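PDB 2W9M: polymerase X from Deinococcus radiodurans, which probably catalyses template-directed DNA synthesis from deoxyribonucleoside triphosphates as a family X DNA polymerase, and also carries a zinc-binding PHP domain. Local coordinates for residues S343-A348 / R387-A392; L420-V425 / A550-F555. All coordinates share one frame; numbering follows the deposited sequence.

How the contacts relate
Both contacts belong to the PHP domain, whose parallel strands and the loops near them carry the ligands of three zinc ions. Contact 1 joins two helices that are neighbours on the outside of the barrel; contact 2 sets the C-terminal helix 549-561 against the early part of segment 420-425. Their centres are about 17 Å apart and their nearest atoms about 5 Å, without touching. Strand 396-403 links them: Ile396 packs on Ile344 and Leu389 of contact 1, Val397 on Asp421 and Tyr422 of contact 2. Contact 2 is the closer to the metals, the Tyr422 side chain being about 9 Å from a zinc ion, against about 13 Å for Ile344.

Contact 1: residues S343-A348 / R387-A392; sequences SIREMA and RELQRA
Leu389 divides its two methyls between adjacent residues, Ile344 and Arg345, at the start of helix 344-353. The purely apolar half is buried: Leu389 CD1 sits 3.5 Å from Ile344 CG2, the one-carbon branch, which chi1 places anti to the residue's backbone N. The other half is a methyl on a cation. Leu389 CD2 rests over one face of the Arg345 guanidinium, displaced toward its rim, and is 3.4 Å from Arg345 CZ. The arginine leaves the backbone extended and then bends at chi3 (-87°), which turns the guanidinium back over Leu389 CD2; Arg345 CB is also 3.9 Å from Leu389 CD2. Helices 344-353 and 376-391 follow the first two strands of the PHP domain's (beta/alpha)7 barrel and lie side by side on its outside; Ile344 also packs inward on Thr361 and Ile396. With an alanine in place of Leu389, a gap would probably open beside Ile344 CG2, and the guanidinium, without the methyl under its face, would be more able to swing. The polar bonds belong to the first helix alone, in a capping box: Glu346 N donates to Ser343 OG at 3.2 Å, and Ser343 N returns a nearly straight bond (175°) to Glu346 OE1, approaching from above the carboxylate plane.

Contact 2: residues L420-V425 / A550-F555; sequences LDYVVV and AEFLDF
Phe552 swings its ring away from its own backbone N (chi1 176°) to meet Tyr422, whose CG is tucked between backbone N and carbonyl carbon (chi1 80°). The result is a T-shaped pair where the chain enters strand 422-426, the fourth strand of the (beta/alpha)7 barrel of the PHP domain, with Phe552 supplied by the C-terminal helix 549-561. The edge of Phe552 is directed at the face of Tyr422, the planes standing at 76° with centroids 5.8 Å apart. Phe552 CZ does the touching, 4.1 Å from Tyr422 CB, near the root of the tyrosine rather than its hydroxyl. That far end turns elsewhere: Tyr422 OH is hydrogen-bonded to the backbone N of His332, a zinc ligand. Phe552 thus touches the root of a residue that stands, through that one bond, in the second shell of the zinc site. Beside the rings, Asp421 presents carbon to the helix while its carboxylate oxygen OD2 takes a hydrogen bond from Ala398 N. Both its CB and its CG meet one methyl of the helix, Leu553 CD2, which lies 3.8 Å from Asp421 CB.

Contact 1: residues S343-A348 / R387-A392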
ATOM      1  N   SER A 343      18.528  -6.882   4.182  1.00 35.34           N
ATOM      2  CA  SER A 343      18.675  -8.123   4.929  1.00 31.92           C
ATOM      3  C   SER A 343      17.666  -8.136   6.063  1.00 30.36           C
ATOM      4  O   SER A 343      17.084  -7.104   6.393  1.00 39.17           O
ATOM      5  CB  SER A 343      20.084  -8.234   5.504  1.00 30.18           C
ATOM      6  OG  SER A 343      20.257  -7.324   6.578  1.00 38.42           O
ATOM      7  N   ILE A 344      17.467  -9.304   6.663  1.00 28.90           N
ATOM      8  CA  ILE A 344      16.572  -9.437   7.805  1.00 25.94           C
ATOM      9  C   ILE A 344      17.044  -8.588   8.986  1.00 32.55           C
ATOM     10  O   ILE A 344      16.227  -8.040   9.729  1.00 39.63           O
ATOM     11  CB  ILE A 344      16.428 -10.913   8.244  1.00 25.95           C
ATOM     12  CG1 ILE A 344      15.763 -11.735   7.139  1.00 24.95           C
ATOM     13  CG2 ILE A 344      15.623 -11.020   9.533  1.00 21.08           C
ATOM     14  CD1 ILE A 344      15.525 -13.180   7.519  1.00 34.58           C
ATOM     15  N   ARG A 345      18.360  -8.470   9.153  1.00 35.17           N
ATOM     16  CA  ARG A 345      18.910  -7.671  10.246  1.00 41.29           C
ATOM     17  C   ARG A 345      18.595  -6.186  10.068  1.00 35.60           C
ATOM     18  O   ARG A 345      18.171  -5.530  11.015  1.00 40.17           O
ATOM     19  CB  ARG A 345      20.423  -7.883  10.405  1.00 35.87           C
ATOM     20  CG  ARG A 345      21.008  -7.162  11.625  1.00 46.99           C
ATOM     21  CD  ARG A 345      22.535  -7.189  11.673  1.00 57.10           C
ATOM     22  NE  ARG A 345      23.067  -8.388  12.319  1.00 66.68           N
ATOM     23  CZ  ARG A 345      23.543  -9.445  11.664  1.00 85.68           C
ATOM     24  NH1 ARG A 345      23.553  -9.460  10.337  1.00 77.87           N
ATOM     25  NH2 ARG A 345      24.010 -10.491  12.337  1.00 66.93           N
ATOM     26  N   GLU A 346      18.801  -5.662   8.862  1.00 24.64           N
ATOM     27  CA  GLU A 346      18.507  -4.258   8.581  1.00 39.30           C
ATOM     28  C   GLU A 346      17.030  -3.959   8.846  1.00 38.48           C
ATOM     29  O   GLU A 346      16.692  -2.937   9.443  1.00 27.51           O
ATOM     30  CB  GLU A 346      18.867  -3.895   7.136  1.00 37.20           C
ATOM     31  CG  GLU A 346      20.278  -4.284   6.715  1.00 58.70           C
ATOM     32  CD  GLU A 346      20.599  -3.886   5.279  1.00 71.86           C
ATOM     33  OE1 GLU A 346      20.835  -4.789   4.445  1.00 52.69           O
ATOM     34  OE2 GLU A 346      20.608  -2.671   4.983  1.00 72.94           O
ATOM     35  N   MET A 347      16.157  -4.861   8.404  1.00 30.21           N
ATOM     36  CA  MET A 347      14.719  -4.711   8.620  1.00 27.49           C
ATOM     37  C   MET A 347      14.367  -4.743  10.106  1.00 33.48           C
ATOM     38  O   MET A 347      13.614  -3.897  10.583  1.00 38.07           O
ATOM     39  CB  MET A 347      13.932  -5.781   7.855  1.00 24.74           C
ATOM     40  CG  MET A 347      14.081  -5.695   6.339  1.00 29.33           C
ATOM     41  SD  MET A 347      13.222  -4.270   5.633  1.00 41.08           S
ATOM     42  CE  MET A 347      11.519  -4.771   5.837  1.00 21.18           C
ATOM     43  N   ALA A 348      14.917  -5.705  10.842  1.00 29.25           N
ATOM     44  CA  ALA A 348      14.670  -5.791  12.281  1.00 26.24           C
ATOM     45  C   ALA A 348      15.155  -4.543  13.021  1.00 29.20           C
ATOM     46  O   ALA A 348      14.422  -3.970  13.825  1.00 35.39           O
ATOM     47  CB  ALA A 348      15.306  -7.044  12.864  1.00 29.73           C
ATOM     48  N   ARG A 387      17.482 -17.759  13.579  1.00 40.77           N
ATOM     49  CA  ARG A 387      17.894 -18.251  14.893  1.00 46.27           C
ATOM     50  C   ARG A 387      19.143 -17.525  15.397  1.00 43.19           C
ATOM     51  O   ARG A 387      19.233 -17.180  16.576  1.00 42.32           O
ATOM     52  CB  ARG A 387      18.128 -19.761  14.860  1.00 31.63           C
ATOM     53  CG  ARG A 387      16.849 -20.583  14.822  1.00 47.77           C
ATOM     54  CD  ARG A 387      17.157 -22.067  14.937  1.00 66.83           C
ATOM     55  NE  ARG A 387      15.953 -22.895  14.886  1.00102.85           N
ATOM     56  CZ  ARG A 387      15.931 -24.198  15.151  1.00106.92           C
ATOM     57  NH1 ARG A 387      17.049 -24.828  15.492  1.00 92.06           N
ATOM     58  NH2 ARG A 387      14.790 -24.874  15.078  1.00 67.21           N
ATOM     59  N   GLU A 388      20.095 -17.287  14.498  1.00 27.94           N
ATOM     60  CA  GLU A 388      21.320 -16.565  14.837  1.00 43.99           C
ATOM     61  C   GLU A 388      21.044 -15.127  15.278  1.00 38.78           C
ATOM     62  O   GLU A 388      21.530 -14.692  16.321  1.00 44.75           O
ATOM     63  CB  GLU A 388      22.298 -16.585  13.661  1.00 46.44           C
ATOM     64  CG  GLU A 388      22.813 -17.978  13.314  1.00 70.71           C
ATOM     65  CD  GLU A 388      23.304 -18.088  11.875  1.00 90.08           C
ATOM     66  OE1 GLU A 388      23.519 -17.039  11.230  1.00 88.49           O
ATOM     67  OE2 GLU A 388      23.470 -19.227  11.386  1.00 75.96           O
ATOM     68  N   LEU A 389      20.265 -14.397  14.482  1.00 40.09           N
ATOM     69  CA  LEU A 389      19.863 -13.033  14.830  1.00 31.51           C
ATOM     70  C   LEU A 389      19.146 -12.970  16.178  1.00 44.92           C
ATOM     71  O   LEU A 389      19.291 -12.001  16.923  1.00 47.76           O
ATOM     72  CB  LEU A 389      18.958 -12.450  13.748  1.00 35.31           C
ATOM     73  CG  LEU A 389      19.588 -12.282  12.368  1.00 42.02           C
ATOM     74  CD1 LEU A 389      18.527 -11.892  11.353  1.00 36.18           C
ATOM     75  CD2 LEU A 389      20.703 -11.253  12.416  1.00 37.08           C
ATOM     76  N   GLN A 390      18.366 -14.002  16.483  1.00 32.82           N
ATOM     77  CA  GLN A 390      17.681 -14.087  17.766  1.00 28.72           C
ATOM     78  C   GLN A 390      18.658 -14.274  18.930  1.00 44.76           C
ATOM     79  O   GLN A 390      18.504 -13.645  19.977  1.00 45.71           O
ATOM     80  CB  GLN A 390      16.641 -15.206  17.747  1.00 32.60           C
ATOM     81  CG  GLN A 390      15.329 -14.808  17.105  1.00 41.06           C
ATOM     82  CD  GLN A 390      14.476 -16.002  16.735  1.00 46.56           C
ATOM     83  OE1 GLN A 390      14.991 -17.092  16.484  1.00 39.02           O
ATOM     84  NE2 GLN A 390      13.162 -15.800  16.687  1.00 45.00           N
ATOM     85  N   ARG A 391      19.656 -15.136  18.748  1.00 45.19           N
ATOM     86  CA  ARG A 391      20.708 -15.302  19.749  1.00 42.36           C
ATOM     87  C   ARG A 391      21.351 -13.955  20.046  1.00 46.23           C
ATOM     88  O   ARG A 391      21.641 -13.631  21.197  1.00 53.82           O
ATOM     89  CB  ARG A 391      21.790 -16.262  19.251  1.00 55.52           C
ATOM     90  CG  ARG A 391      21.277 -17.576  18.698  1.00 67.34           C
ATOM     91  CD  ARG A 391      20.792 -18.502  19.800  1.00 56.99           C
ATOM     92  NE  ARG A 391      20.552 -19.869  19.334  1.00 75.27           N
ATOM     93  CZ  ARG A 391      21.290 -20.515  18.431  1.00 75.50           C
ATOM     94  NH1 ARG A 391      22.352 -19.944  17.877  1.00 59.04           N
ATOM     95  NH2 ARG A 391      20.967 -21.756  18.092  1.00 79.38           N
ATOM     96  N   ALA A 392      21.573 -13.176  18.991  1.00 37.58           N
ATOM     97  CA  ALA A 392      22.191 -11.861  19.111  1.00 43.04           C
ATOM     98  C   ALA A 392      21.248 -10.814  19.712  1.00 42.75           C
ATOM     99  O   ALA A 392      21.612  -9.648  19.845  1.00 57.32           O
ATOM    100  CB  ALA A 392      22.707 -11.397  17.755  1.00 35.70           C
TER

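Contact 2: residues L420-V425 / A550-F555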
ATOM      1  N   LEU A 420       7.224 -22.880  11.140  1.00 22.90           N
ATOM      2  CA  LEU A 420       7.074 -21.432  11.181  1.00 24.97           C
ATOM      3  C   LEU A 420       6.323 -20.961  12.429  1.00 29.62           C
ATOM      4  O   LEU A 420       5.495 -21.682  12.990  1.00 29.28           O
ATOM      5  CB  LEU A 420       6.369 -20.947   9.910  1.00 22.14           C
ATOM      6  CG  LEU A 420       7.130 -21.222   8.610  1.00 23.94           C
ATOM      7  CD1 LEU A 420       6.251 -21.032   7.385  1.00 21.78           C
ATOM      8  CD2 LEU A 420       8.363 -20.340   8.527  1.00 22.72           C
ATOM      9  N   ASP A 421       6.619 -19.742  12.860  1.00 20.66           N
ATOM     10  CA  ASP A 421       5.916 -19.151  13.989  1.00 26.84           C
ATOM     11  C   ASP A 421       4.536 -18.662  13.563  1.00 30.56           C
ATOM     12  O   ASP A 421       3.603 -18.644  14.363  1.00 29.45           O
ATOM     13  CB  ASP A 421       6.733 -18.007  14.584  1.00 28.60           C
ATOM     14  CG  ASP A 421       8.079 -18.471  15.110  1.00 44.95           C
ATOM     15  OD1 ASP A 421       8.178 -19.643  15.536  1.00 53.65           O
ATOM     16  OD2 ASP A 421       9.038 -17.669  15.091  1.00 43.22           O
ATOM     17  N   TYR A 422       4.418 -18.271  12.296  1.00 24.65           N
ATOM     18  CA  TYR A 422       3.137 -17.866  11.731  1.00 30.30           C
ATOM     19  C   TYR A 422       3.152 -17.955  10.208  1.00 27.82           C
ATOM     20  O   TYR A 422       4.205 -17.838   9.582  1.00 32.63           O
ATOM     21  CB  TYR A 422       2.753 -16.457  12.189  1.00 23.47           C
ATOM     22  CG  TYR A 422       3.435 -15.350  11.424  1.00 27.52           C
ATOM     23  CD1 TYR A 422       2.708 -14.494  10.603  1.00 29.00           C
ATOM     24  CD2 TYR A 422       4.802 -15.155  11.524  1.00 24.26           C
ATOM     25  CE1 TYR A 422       3.329 -13.476   9.902  1.00 17.24           C
ATOM     26  CE2 TYR A 422       5.428 -14.143  10.832  1.00 31.25           C
ATOM     27  CZ  TYR A 422       4.687 -13.306  10.023  1.00 26.45           C
ATOM     28  OH  TYR A 422       5.313 -12.300   9.333  1.00 29.22           O
ATOM     29  N   VAL A 423       1.973 -18.170   9.627  1.00 19.86           N
ATOM     30  CA  VAL A 423       1.817 -18.340   8.190  1.00 20.23           C
ATOM     31  C   VAL A 423       0.855 -17.317   7.592  1.00 24.56           C
ATOM     32  O   VAL A 423      -0.275 -17.182   8.052  1.00 27.66           O
ATOM     33  CB  VAL A 423       1.264 -19.732   7.867  1.00 24.05           C
ATOM     34  CG1 VAL A 423       1.121 -19.906   6.362  1.00 22.96           C
ATOM     35  CG2 VAL A 423       2.156 -20.816   8.471  1.00 21.50           C
ATOM     36  N   VAL A 424       1.305 -16.604   6.563  1.00 28.29           N
ATOM     37  CA  VAL A 424       0.430 -15.734   5.783  1.00 14.57           C
ATOM     38  C   VAL A 424       0.100 -16.443   4.475  1.00 23.71           C
ATOM     39  O   VAL A 424       0.985 -17.029   3.851  1.00 26.54           O
ATOM     40  CB  VAL A 424       1.104 -14.375   5.459  1.00 18.59           C
ATOM     41  CG1 VAL A 424       0.189 -13.503   4.593  1.00 14.39           C
ATOM     42  CG2 VAL A 424       1.495 -13.640   6.734  1.00 11.94           C
ATOM     43  N   VAL A 425      -1.165 -16.407   4.062  1.00 20.25           N
ATOM     44  CA  VAL A 425      -1.549 -16.949   2.759  1.00 18.63           C
ATOM     45  C   VAL A 425      -2.026 -15.844   1.829  1.00 20.98           C
ATOM     46  O   VAL A 425      -2.653 -14.880   2.266  1.00 27.72           O
ATOM     47  CB  VAL A 425      -2.629 -18.042   2.867  1.00 18.45           C
ATOM     48  CG1 VAL A 425      -2.136 -19.176   3.744  1.00 19.16           C
ATOM     49  CG2 VAL A 425      -3.921 -17.464   3.408  1.00 20.33           C
ATOM     50  N   ALA A 550       5.708 -12.208  22.751  1.00 37.31           N
ATOM     51  CA  ALA A 550       5.276 -13.419  23.442  1.00 32.18           C
ATOM     52  C   ALA A 550       3.755 -13.574  23.432  1.00 33.09           C
ATOM     53  O   ALA A 550       3.241 -14.687  23.313  1.00 37.65           O
ATOM     54  CB  ALA A 550       5.811 -13.439  24.867  1.00 30.74           C
ATOM     55  N   GLU A 551       3.039 -12.459  23.564  1.00 32.71           N
ATOM     56  CA  GLU A 551       1.579 -12.466  23.472  1.00 28.76           C
ATOM     57  C   GLU A 551       1.134 -12.920  22.086  1.00 30.78           C
ATOM     58  O   GLU A 551       0.099 -13.564  21.934  1.00 33.36           O
ATOM     59  CB  GLU A 551       1.009 -11.074  23.756  1.00 40.70           C
ATOM     60  CG  GLU A 551       1.238 -10.560  25.170  1.00 42.09           C
ATOM     61  CD  GLU A 551       0.913  -9.076  25.311  1.00 68.48           C
ATOM     62  OE1 GLU A 551       0.448  -8.470  24.321  1.00 59.90           O
ATOM     63  OE2 GLU A 551       1.124  -8.517  26.409  1.00 74.08           O
ATOM     64  N   PHE A 552       1.923 -12.575  21.073  1.00 31.97           N
ATOM     65  CA  PHE A 552       1.602 -12.932  19.698  1.00 24.58           C
ATOM     66  C   PHE A 552       1.785 -14.422  19.471  1.00 27.92           C
ATOM     67  O   PHE A 552       0.952 -15.068  18.839  1.00 26.79           O
ATOM     68  CB  PHE A 552       2.467 -12.143  18.713  1.00 25.26           C
ATOM     69  CG  PHE A 552       2.250 -12.523  17.273  1.00 26.76           C
ATOM     70  CD1 PHE A 552       1.081 -12.170  16.616  1.00 28.74           C
ATOM     71  CD2 PHE A 552       3.215 -13.230  16.576  1.00 22.48           C
ATOM     72  CE1 PHE A 552       0.881 -12.522  15.294  1.00 20.51           C
ATOM     73  CE2 PHE A 552       3.020 -13.581  15.253  1.00 18.91           C
ATOM     74  CZ  PHE A 552       1.854 -13.228  14.613  1.00 21.83           C
ATOM     75  N   LEU A 553       2.877 -14.968  19.995  1.00 33.31           N
ATOM     76  CA  LEU A 553       3.207 -16.367  19.760  1.00 31.32           C
ATOM     77  C   LEU A 553       2.178 -17.328  20.351  1.00 30.20           C
ATOM     78  O   LEU A 553       1.967 -18.417  19.816  1.00 38.45           O
ATOM     79  CB  LEU A 553       4.611 -16.689  20.271  1.00 31.54           C
ATOM     80  CG  LEU A 553       5.742 -16.206  19.360  1.00 35.53           C
ATOM     81  CD1 LEU A 553       7.091 -16.634  19.900  1.00 35.28           C
ATOM     82  CD2 LEU A 553       5.547 -16.731  17.949  1.00 28.76           C
ATOM     83  N   ASP A 554       1.527 -16.939  21.443  1.00 25.44           N
ATOM     84  CA  ASP A 554       0.509 -17.815  22.012  1.00 42.52           C
ATOM     85  C   ASP A 554      -0.905 -17.458  21.547  1.00 41.12           C
ATOM     86  O   ASP A 554      -1.843 -18.226  21.765  1.00 34.12           O
ATOM     87  CB  ASP A 554       0.610 -17.906  23.539  1.00 52.53           C
ATOM     88  CG  ASP A 554      -0.006 -16.722  24.239  1.00 71.54           C
ATOM     89  OD1 ASP A 554       0.626 -15.643  24.243  1.00 73.79           O
ATOM     90  OD2 ASP A 554      -1.114 -16.879  24.802  1.00 62.12           O
ATOM     91  N   PHE A 555      -1.058 -16.307  20.898  1.00 35.92           N
ATOM     92  CA  PHE A 555      -2.305 -16.018  20.202  1.00 28.24           C
ATOM     93  C   PHE A 555      -2.493 -17.026  19.083  1.00 31.60           C
ATOM     94  O   PHE A 555      -3.583 -17.568  18.908  1.00 33.79           O
ATOM     95  CB  PHE A 555      -2.322 -14.616  19.599  1.00 32.84           C
ATOM     96  CG  PHE A 555      -3.403 -14.429  18.568  1.00 38.81           C
ATOM     97  CD1 PHE A 555      -4.652 -13.939  18.931  1.00 26.30           C
ATOM     98  CD2 PHE A 555      -3.181 -14.774  17.241  1.00 22.60           C
ATOM     99  CE1 PHE A 555      -5.652 -13.780  17.990  1.00 27.44           C
ATOM    100  CE2 PHE A 555      -4.183 -14.621  16.292  1.00 31.99           C
ATOM    101  CZ  PHE A 555      -5.421 -14.120  16.669  1.00 30.99           C
TER